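Local coordinates for endo-1,4-b-d-mannanase (Trichoderma reesei, PDB 1QNR), which catalyses the endo-hydrolysis of beta-1,4-mannosidic linkages in mannans, as a glycoside hydrolase of family 5, at residues L235-F240 with P271-E276; W257-A262 with L295-M300; G278-P283 with D321-W326; N286-Q291 with Q333-N338. One frame throughout, in Å; residues are numbered along the deposited sequence.

Contact 1 of 4, residues L235-F240 with P271-E276; sequences LDFGTF and PCVFEE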
# COMPACT_ATOMS: atom_id res chain seq x y z
N LEU A 235 0.83 6.67 -13.90
CA LEU A 235 0.40 5.61 -12.92
C LEU A 235 0.18 4.37 -13.76
O LEU A 235 -0.57 4.34 -14.75
CB LEU A 235 -0.87 6.03 -12.14
CG LEU A 235 -0.70 7.28 -11.28
CD1 LEU A 235 -2.07 7.66 -10.64
CD2 LEU A 235 0.32 7.14 -10.15
N ASP A 236 0.73 3.22 -13.36
CA ASP A 236 0.73 2.00 -14.16
C ASP A 236 -0.43 1.06 -13.90
O ASP A 236 -0.80 0.24 -14.72
CB ASP A 236 2.10 1.24 -13.96
CG ASP A 236 3.25 2.06 -14.42
OD1 ASP A 236 3.31 2.39 -15.64
OD2 ASP A 236 4.11 2.47 -13.61
N PHE A 237 -1.04 1.16 -12.70
CA PHE A 237 -2.19 0.29 -12.34
C PHE A 237 -3.02 0.99 -11.26
O PHE A 237 -2.49 1.90 -10.61
CB PHE A 237 -1.73 -1.13 -11.87
CG PHE A 237 -0.84 -1.11 -10.64
CD1 PHE A 237 -1.43 -1.29 -9.38
CD2 PHE A 237 0.55 -1.08 -10.75
CE1 PHE A 237 -0.63 -1.36 -8.22
CE2 PHE A 237 1.36 -1.17 -9.61
CZ PHE A 237 0.78 -1.33 -8.34
N GLY A 238 -4.27 0.53 -11.07
CA GLY A 238 -5.16 1.14 -10.07
C GLY A 238 -5.13 0.36 -8.75
O GLY A 238 -4.85 -0.87 -8.74
N THR A 239 -5.42 1.04 -7.63
CA THR A 239 -5.59 0.39 -6.32
C THR A 239 -6.97 0.72 -5.76
O THR A 239 -7.52 1.83 -5.95
CB THR A 239 -4.54 0.93 -5.26
OG1 THR A 239 -4.53 2.38 -5.25
CG2 THR A 239 -3.12 0.42 -5.64
N PHE A 240 -7.54 -0.24 -5.00
CA PHE A 240 -8.77 0.09 -4.24
C PHE A 240 -8.80 -0.75 -2.95
O PHE A 240 -8.14 -1.81 -2.88
CB PHE A 240 -10.09 -0.07 -5.00
CG PHE A 240 -10.37 -1.47 -5.47
CD1 PHE A 240 -9.88 -1.95 -6.66
CD2 PHE A 240 -11.16 -2.32 -4.69
CE1 PHE A 240 -10.14 -3.24 -7.17
CE2 PHE A 240 -11.44 -3.66 -5.15
CZ PHE A 240 -10.92 -4.08 -6.40
N PRO A 271 -4.22 -3.13 -15.19
CA PRO A 271 -4.71 -3.99 -14.08
C PRO A 271 -5.12 -3.15 -12.89
O PRO A 271 -4.69 -2.00 -12.70
CB PRO A 271 -3.46 -4.82 -13.68
CG PRO A 271 -2.35 -4.36 -14.58
CD PRO A 271 -2.74 -3.10 -15.30
N CYS A 272 -6.01 -3.77 -12.07
CA CYS A 272 -6.31 -3.25 -10.75
C CYS A 272 -5.75 -4.21 -9.69
O CYS A 272 -5.63 -5.44 -9.87
CB CYS A 272 -7.83 -3.36 -10.49
SG CYS A 272 -8.82 -1.84 -10.53
N VAL A 273 -5.33 -3.64 -8.52
CA VAL A 273 -4.93 -4.42 -7.33
C VAL A 273 -5.93 -4.11 -6.20
O VAL A 273 -6.14 -2.93 -5.83
CB VAL A 273 -3.48 -4.10 -6.85
CG1 VAL A 273 -3.11 -4.84 -5.54
CG2 VAL A 273 -2.48 -4.51 -7.94
N PHE A 274 -6.54 -5.18 -5.69
CA PHE A 274 -7.47 -5.13 -4.54
C PHE A 274 -6.55 -5.10 -3.29
O PHE A 274 -6.15 -6.18 -2.79
CB PHE A 274 -8.39 -6.34 -4.62
CG PHE A 274 -9.44 -6.59 -3.59
CD1 PHE A 274 -9.90 -5.53 -2.79
CD2 PHE A 274 -10.00 -7.86 -3.42
CE1 PHE A 274 -10.94 -5.80 -1.87
CE2 PHE A 274 -11.01 -8.14 -2.49
CZ PHE A 274 -11.49 -7.07 -1.73
N GLU A 275 -6.11 -3.91 -2.90
CA GLU A 275 -4.89 -3.73 -2.08
C GLU A 275 -5.07 -3.81 -0.57
O GLU A 275 -4.07 -4.07 0.12
CB GLU A 275 -4.28 -2.36 -2.47
CG GLU A 275 -2.96 -2.00 -1.77
CD GLU A 275 -2.43 -0.63 -2.20
OE1 GLU A 275 -3.10 0.40 -1.97
OE2 GLU A 275 -1.23 -0.64 -2.69
N GLU A 276 -6.29 -3.60 -0.06
CA GLU A 276 -6.60 -3.83 1.35
C GLU A 276 -8.04 -4.29 1.49
O GLU A 276 -8.89 -3.73 0.75
CB GLU A 276 -6.48 -2.58 2.24
CG GLU A 276 -5.10 -1.90 2.36
CD GLU A 276 -5.12 -0.75 3.31
OE1 GLU A 276 -6.13 -0.58 4.09
OE2 GLU A 276 -4.18 0.09 3.36

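Contact 2 of 4, residues W257-A262 with L295-M300; sequences WIQTHA and LTTRGM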
# COMPACT_ATOMS: atom_id res chain seq x y z
N TRP A 257 -18.52 -3.67 -5.41
CA TRP A 257 -17.37 -2.75 -5.33
C TRP A 257 -16.14 -3.29 -6.09
O TRP A 257 -15.49 -2.52 -6.85
CB TRP A 257 -17.03 -2.53 -3.85
CG TRP A 257 -15.94 -1.54 -3.54
CD1 TRP A 257 -14.67 -1.82 -3.10
CD2 TRP A 257 -16.02 -0.10 -3.58
NE1 TRP A 257 -13.93 -0.67 -2.91
CE2 TRP A 257 -14.78 0.41 -3.17
CE3 TRP A 257 -17.04 0.82 -3.91
CZ2 TRP A 257 -14.52 1.78 -3.04
CZ3 TRP A 257 -16.78 2.18 -3.83
CH2 TRP A 257 -15.53 2.65 -3.40
N ILE A 258 -15.84 -4.59 -5.93
CA ILE A 258 -14.73 -5.17 -6.72
C ILE A 258 -15.05 -5.11 -8.21
O ILE A 258 -14.19 -4.75 -9.03
CB ILE A 258 -14.53 -6.65 -6.26
CG1 ILE A 258 -14.05 -6.69 -4.79
CG2 ILE A 258 -13.55 -7.35 -7.19
CD1 ILE A 258 -14.28 -8.10 -4.17
N GLN A 259 -16.28 -5.55 -8.61
CA GLN A 259 -16.62 -5.61 -10.04
C GLN A 259 -16.55 -4.21 -10.71
O GLN A 259 -16.05 -4.11 -11.84
CB GLN A 259 -18.05 -6.19 -10.21
CG GLN A 259 -18.10 -7.66 -9.78
CD GLN A 259 -19.53 -8.21 -9.69
OE1 GLN A 259 -20.47 -7.51 -9.36
NE2 GLN A 259 -19.59 -9.51 -10.01
N THR A 260 -17.09 -3.16 -10.06
CA THR A 260 -17.06 -1.84 -10.70
C THR A 260 -15.64 -1.29 -10.85
O THR A 260 -15.31 -0.65 -11.86
CB THR A 260 -17.91 -0.79 -9.97
OG1 THR A 260 -17.57 -0.73 -8.58
CG2 THR A 260 -19.43 -1.13 -10.04
N HIS A 261 -14.78 -1.53 -9.85
CA HIS A 261 -13.39 -1.03 -9.95
C HIS A 261 -12.61 -1.84 -11.02
O HIS A 261 -11.88 -1.20 -11.79
CB HIS A 261 -12.72 -1.08 -8.56
CG HIS A 261 -13.19 0.05 -7.71
ND1 HIS A 261 -14.40 -0.02 -7.00
CD2 HIS A 261 -12.69 1.30 -7.48
CE1 HIS A 261 -14.58 1.17 -6.39
NE2 HIS A 261 -13.57 1.98 -6.63
N ALA A 262 -12.78 -3.17 -11.05
CA ALA A 262 -12.14 -3.97 -12.08
C ALA A 262 -12.46 -3.46 -13.48
O ALA A 262 -11.59 -3.36 -14.36
CB ALA A 262 -12.46 -5.44 -12.03
N LEU A 295 -10.62 -13.06 -7.98
CA LEU A 295 -9.90 -14.00 -8.82
C LEU A 295 -10.64 -14.22 -10.15
O LEU A 295 -9.95 -14.53 -11.15
CB LEU A 295 -9.80 -15.34 -8.02
CG LEU A 295 -9.15 -16.52 -8.76
CD1 LEU A 295 -7.76 -16.20 -9.28
CD2 LEU A 295 -9.02 -17.71 -7.76
N THR A 296 -11.95 -14.17 -10.17
CA THR A 296 -12.72 -14.47 -11.40
C THR A 296 -13.30 -13.24 -12.12
O THR A 296 -14.14 -13.41 -13.03
CB THR A 296 -13.92 -15.39 -11.02
OG1 THR A 296 -14.84 -14.76 -10.11
CG2 THR A 296 -13.43 -16.74 -10.47
N THR A 297 -12.78 -12.03 -11.95
CA THR A 297 -13.25 -10.83 -12.62
C THR A 297 -12.17 -10.25 -13.51
O THR A 297 -11.01 -9.93 -13.10
CB THR A 297 -13.75 -9.78 -11.63
OG1 THR A 297 -14.85 -10.26 -10.85
CG2 THR A 297 -14.31 -8.55 -12.33
N ARG A 298 -12.48 -10.11 -14.82
CA ARG A 298 -11.51 -9.52 -15.74
C ARG A 298 -11.09 -8.09 -15.32
O ARG A 298 -11.97 -7.31 -14.92
CB ARG A 298 -12.16 -9.47 -17.16
CG ARG A 298 -12.02 -10.82 -17.88
CD ARG A 298 -10.69 -10.93 -18.60
NE ARG A 298 -10.18 -9.85 -19.46
CZ ARG A 298 -8.92 -9.89 -19.95
NH1 ARG A 298 -8.15 -10.97 -19.67
NH2 ARG A 298 -8.37 -8.93 -20.67
N GLY A 299 -9.79 -7.78 -15.46
CA GLY A 299 -9.31 -6.44 -15.00
C GLY A 299 -8.58 -6.59 -13.67
O GLY A 299 -7.74 -5.72 -13.38
N MET A 300 -8.78 -7.65 -12.88
CA MET A 300 -8.06 -7.80 -11.62
C MET A 300 -6.70 -8.48 -11.80
O MET A 300 -6.61 -9.53 -12.46
CB MET A 300 -8.84 -8.63 -10.60
CG MET A 300 -10.15 -7.98 -10.17
SD MET A 300 -9.97 -6.30 -9.48
CE MET A 300 -8.58 -6.59 -8.33
O HOH W 1 -17.30 -10.83 -11.58

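Contact 3 of 4, residues G278-P283 with D321-W326; sequences GAQQNP and DPYTVW. With SO4 (sulfate ion), chain C.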
# COMPACT_ATOMS: atom_id res chain seq x y z
N GLY A 278 -11.00 -6.09 4.73
CA GLY A 278 -11.21 -6.88 5.97
C GLY A 278 -12.67 -6.77 6.38
O GLY A 278 -13.35 -5.76 6.10
N ALA A 279 -13.10 -7.77 7.14
CA ALA A 279 -14.44 -7.78 7.81
C ALA A 279 -14.20 -8.02 9.28
O ALA A 279 -13.54 -9.00 9.64
CB ALA A 279 -15.31 -8.89 7.20
N GLN A 280 -14.79 -7.20 10.18
CA GLN A 280 -14.53 -7.42 11.61
C GLN A 280 -15.26 -8.66 12.12
O GLN A 280 -14.71 -9.30 13.06
CB GLN A 280 -14.98 -6.18 12.41
CG GLN A 280 -13.89 -5.11 12.29
CD GLN A 280 -14.04 -3.89 13.17
OE1 GLN A 280 -13.78 -2.75 12.77
NE2 GLN A 280 -14.49 -4.10 14.40
N GLN A 281 -16.46 -8.89 11.61
CA GLN A 281 -17.17 -10.10 12.11
C GLN A 281 -17.03 -11.24 11.12
O GLN A 281 -17.08 -11.06 9.88
CB GLN A 281 -18.66 -9.73 12.35
CG GLN A 281 -18.92 -8.38 13.04
CD GLN A 281 -18.43 -8.26 14.47
OE1 GLN A 281 -17.79 -7.39 15.07
NE2 GLN A 281 -18.87 -9.35 15.14
N ASN A 282 -16.81 -12.49 11.59
CA ASN A 282 -16.74 -13.69 10.78
C ASN A 282 -15.98 -13.51 9.46
O ASN A 282 -16.51 -13.73 8.35
CB ASN A 282 -18.19 -14.14 10.48
CG ASN A 282 -19.04 -14.29 11.77
OD1 ASN A 282 -19.93 -13.41 11.94
ND2 ASN A 282 -18.60 -15.25 12.57
N PRO A 283 -14.69 -13.27 9.55
CA PRO A 283 -13.89 -13.00 8.34
C PRO A 283 -13.81 -14.17 7.39
O PRO A 283 -13.82 -13.98 6.15
CB PRO A 283 -12.55 -12.47 8.88
CG PRO A 283 -12.48 -13.15 10.24
CD PRO A 283 -13.90 -12.97 10.77
N ASP A 321 -4.51 -5.70 14.93
CA ASP A 321 -5.80 -4.99 15.08
C ASP A 321 -6.92 -6.00 14.86
O ASP A 321 -6.67 -7.24 14.70
CB ASP A 321 -5.83 -3.79 14.10
CG ASP A 321 -5.95 -4.14 12.62
OD1 ASP A 321 -6.10 -5.33 12.25
OD2 ASP A 321 -5.84 -3.10 11.85
N PRO A 322 -8.20 -5.66 14.86
CA PRO A 322 -9.31 -6.63 14.74
C PRO A 322 -9.38 -7.32 13.39
O PRO A 322 -10.21 -8.23 13.22
CB PRO A 322 -10.56 -5.76 15.04
CG PRO A 322 -10.00 -4.67 15.96
CD PRO A 322 -8.68 -4.28 15.29
N TYR A 323 -8.59 -6.89 12.37
CA TYR A 323 -8.58 -7.51 11.06
C TYR A 323 -7.36 -8.40 10.89
O TYR A 323 -7.15 -9.00 9.78
CB TYR A 323 -8.43 -6.30 10.06
CG TYR A 323 -9.64 -5.36 10.02
CD1 TYR A 323 -10.87 -5.81 9.54
CD2 TYR A 323 -9.46 -4.05 10.40
CE1 TYR A 323 -11.98 -4.91 9.44
CE2 TYR A 323 -10.55 -3.14 10.27
CZ TYR A 323 -11.77 -3.63 9.83
OH TYR A 323 -12.83 -2.72 9.71
N THR A 324 -6.52 -8.58 11.89
CA THR A 324 -5.34 -9.46 11.74
C THR A 324 -5.72 -10.91 11.51
O THR A 324 -6.61 -11.51 12.17
CB THR A 324 -4.49 -9.32 13.03
OG1 THR A 324 -3.92 -8.02 13.09
CG2 THR A 324 -3.38 -10.38 13.07
N VAL A 325 -5.06 -11.53 10.49
CA VAL A 325 -5.16 -12.98 10.20
C VAL A 325 -3.83 -13.54 10.67
O VAL A 325 -2.76 -13.27 10.09
CB VAL A 325 -5.42 -13.25 8.71
CG1 VAL A 325 -5.40 -14.77 8.45
CG2 VAL A 325 -6.72 -12.59 8.21
N TRP A 326 -3.80 -14.28 11.79
CA TRP A 326 -2.56 -14.78 12.40
C TRP A 326 -2.01 -15.98 11.64
O TRP A 326 -2.78 -16.94 11.31
CB TRP A 326 -2.82 -15.19 13.86
CG TRP A 326 -3.16 -14.02 14.78
CD1 TRP A 326 -4.45 -13.64 15.20
CD2 TRP A 326 -2.21 -13.10 15.36
NE1 TRP A 326 -4.30 -12.51 15.97
CE2 TRP A 326 -2.97 -12.16 16.06
CE3 TRP A 326 -0.83 -12.93 15.29
CZ2 TRP A 326 -2.36 -11.12 16.76
CZ3 TRP A 326 -0.21 -11.86 15.96
CH2 TRP A 326 -1.02 -10.96 16.72
S SO4 C . -15.80 -17.17 10.71
O1 SO4 C . -14.40 -16.45 10.69
O2 SO4 C . -16.51 -16.86 11.99
O3 SO4 C . -15.59 -18.66 10.64
O4 SO4 C . -16.63 -16.80 9.54
O HOH W 2 -14.75 -3.64 7.31
O HOH W 3 -11.25 -9.83 11.17

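Contact 4 of 4, residues N286-Q291 with Q333-N338; sequences NEAPWQ and QCLVKN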
# COMPACT_ATOMS: atom_id res chain seq x y z
N ASN A 286 -17.25 -14.04 5.56
CA ASN A 286 -17.53 -12.83 4.78
C ASN A 286 -16.48 -12.37 3.78
O ASN A 286 -16.88 -11.79 2.77
CB ASN A 286 -17.80 -11.67 5.80
CG ASN A 286 -19.08 -11.97 6.57
OD1 ASN A 286 -20.07 -12.40 5.97
ND2 ASN A 286 -19.00 -11.76 7.86
N GLU A 287 -15.21 -12.76 3.94
CA GLU A 287 -14.14 -12.32 3.02
C GLU A 287 -13.83 -13.35 1.93
O GLU A 287 -13.45 -13.00 0.79
CB GLU A 287 -12.77 -12.02 3.71
CG GLU A 287 -12.90 -10.97 4.81
CD GLU A 287 -11.62 -10.63 5.52
OE1 GLU A 287 -10.52 -10.91 4.97
OE2 GLU A 287 -11.71 -10.10 6.66
N ALA A 288 -14.16 -14.66 2.16
CA ALA A 288 -13.94 -15.69 1.12
C ALA A 288 -14.65 -15.36 -0.19
O ALA A 288 -14.09 -15.51 -1.30
CB ALA A 288 -14.29 -17.09 1.70
N PRO A 289 -15.94 -14.94 -0.19
CA PRO A 289 -16.61 -14.56 -1.44
C PRO A 289 -15.93 -13.40 -2.19
O PRO A 289 -15.90 -13.39 -3.45
CB PRO A 289 -18.05 -14.22 -1.00
CG PRO A 289 -18.23 -14.91 0.31
CD PRO A 289 -16.86 -14.92 0.99
N TRP A 290 -15.34 -12.46 -1.43
CA TRP A 290 -14.59 -11.36 -2.07
C TRP A 290 -13.34 -11.84 -2.85
O TRP A 290 -13.07 -11.38 -3.95
CB TRP A 290 -14.16 -10.31 -1.04
CG TRP A 290 -15.22 -9.65 -0.21
CD1 TRP A 290 -16.61 -9.56 -0.45
CD2 TRP A 290 -15.03 -8.94 0.99
NE1 TRP A 290 -17.23 -8.90 0.54
CE2 TRP A 290 -16.28 -8.46 1.47
CE3 TRP A 290 -13.87 -8.58 1.76
CZ2 TRP A 290 -16.43 -7.73 2.64
CZ3 TRP A 290 -14.01 -7.84 2.91
CH2 TRP A 290 -15.29 -7.38 3.35
N GLN A 291 -12.64 -12.79 -2.22
CA GLN A 291 -11.43 -13.35 -2.87
C GLN A 291 -11.87 -14.10 -4.13
O GLN A 291 -11.20 -13.92 -5.15
CB GLN A 291 -10.77 -14.35 -1.88
CG GLN A 291 -10.23 -13.64 -0.64
CD GLN A 291 -9.46 -14.61 0.25
OE1 GLN A 291 -9.88 -15.81 0.39
NE2 GLN A 291 -8.41 -14.09 0.88
N GLN A 333 -5.85 -20.79 7.37
CA GLN A 333 -6.21 -21.90 6.45
C GLN A 333 -7.28 -21.39 5.50
O GLN A 333 -7.19 -21.68 4.28
CB GLN A 333 -6.71 -23.12 7.27
CG GLN A 333 -7.47 -24.35 6.75
CD GLN A 333 -8.26 -25.38 7.51
OE1 GLN A 333 -8.82 -26.46 7.04
NE2 GLN A 333 -8.57 -25.33 8.84
N CYS A 334 -8.30 -20.75 5.99
CA CYS A 334 -9.44 -20.31 5.18
C CYS A 334 -9.15 -19.22 4.11
O CYS A 334 -9.59 -19.32 2.96
CB CYS A 334 -10.55 -19.78 6.07
SG CYS A 334 -12.02 -19.16 5.23
N LEU A 335 -8.37 -18.22 4.54
CA LEU A 335 -8.16 -17.02 3.70
C LEU A 335 -6.81 -16.90 3.05
O LEU A 335 -6.56 -15.99 2.23
CB LEU A 335 -8.38 -15.76 4.64
CG LEU A 335 -9.83 -15.63 5.12
CD1 LEU A 335 -9.97 -14.47 6.12
CD2 LEU A 335 -10.83 -15.48 3.96
N VAL A 336 -5.84 -17.78 3.41
CA VAL A 336 -4.51 -17.81 2.83
C VAL A 336 -4.26 -19.15 2.12
O VAL A 336 -4.23 -19.15 0.88
CB VAL A 336 -3.39 -17.49 3.88
CG1 VAL A 336 -2.06 -17.35 3.15
CG2 VAL A 336 -3.75 -16.20 4.62
N LYS A 337 -4.08 -20.25 2.86
CA LYS A 337 -3.76 -21.53 2.15
C LYS A 337 -4.92 -21.89 1.21
O LYS A 337 -4.48 -22.23 0.05
CB LYS A 337 -3.54 -22.61 3.23
CG LYS A 337 -3.15 -23.94 2.56
CD LYS A 337 -2.69 -25.06 3.46
CE LYS A 337 -3.22 -26.40 2.91
NZ LYS A 337 -2.60 -26.73 1.59
N ASN A 338 -6.19 -21.84 1.50
CA ASN A 338 -7.23 -22.28 0.53
C ASN A 338 -7.26 -21.34 -0.64
O ASN A 338 -7.54 -21.77 -1.79
CB ASN A 338 -8.64 -22.39 1.14
CG ASN A 338 -8.84 -23.51 2.18
OD1 ASN A 338 -9.88 -23.49 2.93
ND2 ASN A 338 -7.83 -24.33 2.32
O HOH W 4 -11.07 -17.93 1.11

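Contact 1 of 4, residues L235-F240 with P271-E276
F240 and F274 meet on one face of two neighbouring parallel strands, and here the contact is tight. CE2 of F240 lies 3.4 Å from CD1 of F274. The ring planes are only 17° apart, but the rings are displaced and share little face. Instead, CA of F274 sits over one face of the F240 ring, offset toward the rim, in a CH-pi contact. SG of C272 lies at the edge of the same ring, 3.9 Å from F240 CE1. This sulfur is also disulfide-bonded to C265. Four backbone hydrogen bonds join the strands, from G238 N to P271 O at one end to E275 N and F240 O at the other. The shortest runs from V273 N to G238 O, 2.8 Å. On the other face, CG2 of V273 touches CE1 of F237 at 3.7 Å. The end at D236 is looser. Its carbonyl O only approaches P271 CD, at 3.9 Å, while its carboxylate turns to a salt bridge with K192. The strands belong to the family 5 TIM barrel. E276 reaches R54 and Y243 beside a bound glycerol, at a strand end where the family carries a catalytic glutamate. The E275 carboxylate lies against T239, with CD 3.7 Å from the CG2 methyl. It is paired with R54 and H241, which would favour a charged form in this buried setting.

Contact 2 of 4, residues W257-A262 with L295-M300
The type II beta turn T297-M300 leads from helix 283-295 into barrel strand 300-309, and it packs against A262 of helix 253-267. The methyl of A262 is the centre of the contact. Its CB lies 3.5 Å from the carbonyl O of R298 and 3.6 Å from CG2 of T297. That methyl of T297 points there because CG2 is anti to the backbone N. M300 comes from another direction. The chain folds back at its second torsion (chi2 -57°), which sets SD 3.7 Å from A262 CB. M300 also packs on F240 and F274, so it joins the turn to the barrel strands. G299 passes close to the helix, with CA 3.9 Å from A262 O. A beta carbon at G299 would collide with that oxygen, and the positive phi of 103° would also press it against R298 O. The polar link lies toward the surface. Q259 NE2 donates to a water at 3.1 Å, and the same water donates to T297 OG1 at 2.6 Å. OG1 is also bonded to T293 O, which ties the hydroxyl back to the last turn of helix 283-295. No direct hydrogen bond crosses between the segments. The join therefore rests on close packing around one methyl, against a carbonyl oxygen, a threonine methyl and a thioether sulfur, with a single water carrying the polar connection between Q259 and T297.

Contact 3 of 4, residues G278-P283 with D321-W326
Packing between Y323 and the loop G278-Q280 makes up most of this contact. In one of two deposited conformers, CG of Q280 lies 3.4 Å from CE1 of Y323, and the amide plane stands 86° from the ring plane. The other conformer makes this contact less certain. The backbone of G278 runs close to the ring, with its C atom 3.6 Å from Y323 CE1. A beta carbon at G278 would collide with CD1 of Y323. A279 N sits at the ring edge and gives its hydrogen bond to E287.

G278-N282 follows strand 272-277, and D321-T324 leads into the short strand 325-326, beside the C-terminal end of strand 300-309. In family 5 enzymes the active site lies at this end of the barrel. Y323 stands edge-to-face with Y243, and its side chain lies about 4 Å from a bound glycerol.

Water adds a polar link. One molecule donates to G278 O at 2.8 Å and accepts from Y323 OH at 3.2 Å. An alanine in place of Y323 would probably open a gap beside G278, and beside Q280 CG, and leave this water without its hydroxyl donor.

Hydrogen bonds inside D321-T324 shape the type I turn that carries the ring. Y323 N reaches D321 OD1 at 2.9 Å from above the carboxylate plane, making an Asx turn. D321 N donates to T324 OG1 at 3.0 Å.

A sulfate, probably from the crystallisation liquor, binds at the start of helix 283-295. N282 ND2 donates to its O2 at 2.7 Å, and C284 N and T285 OG1 bind it too.

Contact 4 of 4, residues N286-Q291 with Q333-N338
The side chain of L335 lies across those of E287 and Q291, at about a right angle to each. Its two methyls take different partners. CD1 is 3.8 Å from E287 OE1, while CD2 is 3.7 Å from Q291 OE1 and 3.9 Å from A288 N. The other oxygen of E287, OE2, is bonded to A279 N. The amide of Q291 makes the direct polar link. NE2 donates to L335 O at 3.0 Å, with an N-H...O angle of 161°. The donor lies in the carbonyl plane, on a lone pair. NE2 also bonds Y277 OH. The segments belong to helices 283-295 and 330-343, which pack side by side on the outside of the TIM barrel. Their local axes are 9.9 Å apart and 26° from parallel. The C284-C334 disulfide also joins them. A water donates to Q291 OE1 at a short 2.5 Å and to C334 O at 2.7 Å, so both amide ends have partners. An alanine in place of Q291 would probably deprive L335 O of this donor, the water of one acceptor, and the CD2 methyl of a neighbour. Helix 330-343 widens to a pi-type turn at 333-337, with N338 N bonded to Q333 O.

How the contacts relate
Following the chain, contact 1 comes first and closes a strand-helix-strand loop around helix 253-267. Contact 2 opens on that helix and closes at 295-300, so it crosses contact 1. C272 N, probably bonded to G299 O, joins the two. Contact 3 opens at 278-283 and contact 4 at 286-291, both before contact 2 closes. They then close at 321-326 and 333-338, so each crosses contact 2 and they cross each other. Both follow contact 1 in series. W290 touches both F274 and I258, linking contact 4 to contacts 1 and 2. Together they tie barrel strands to outer helices and to loops at both barrel ends.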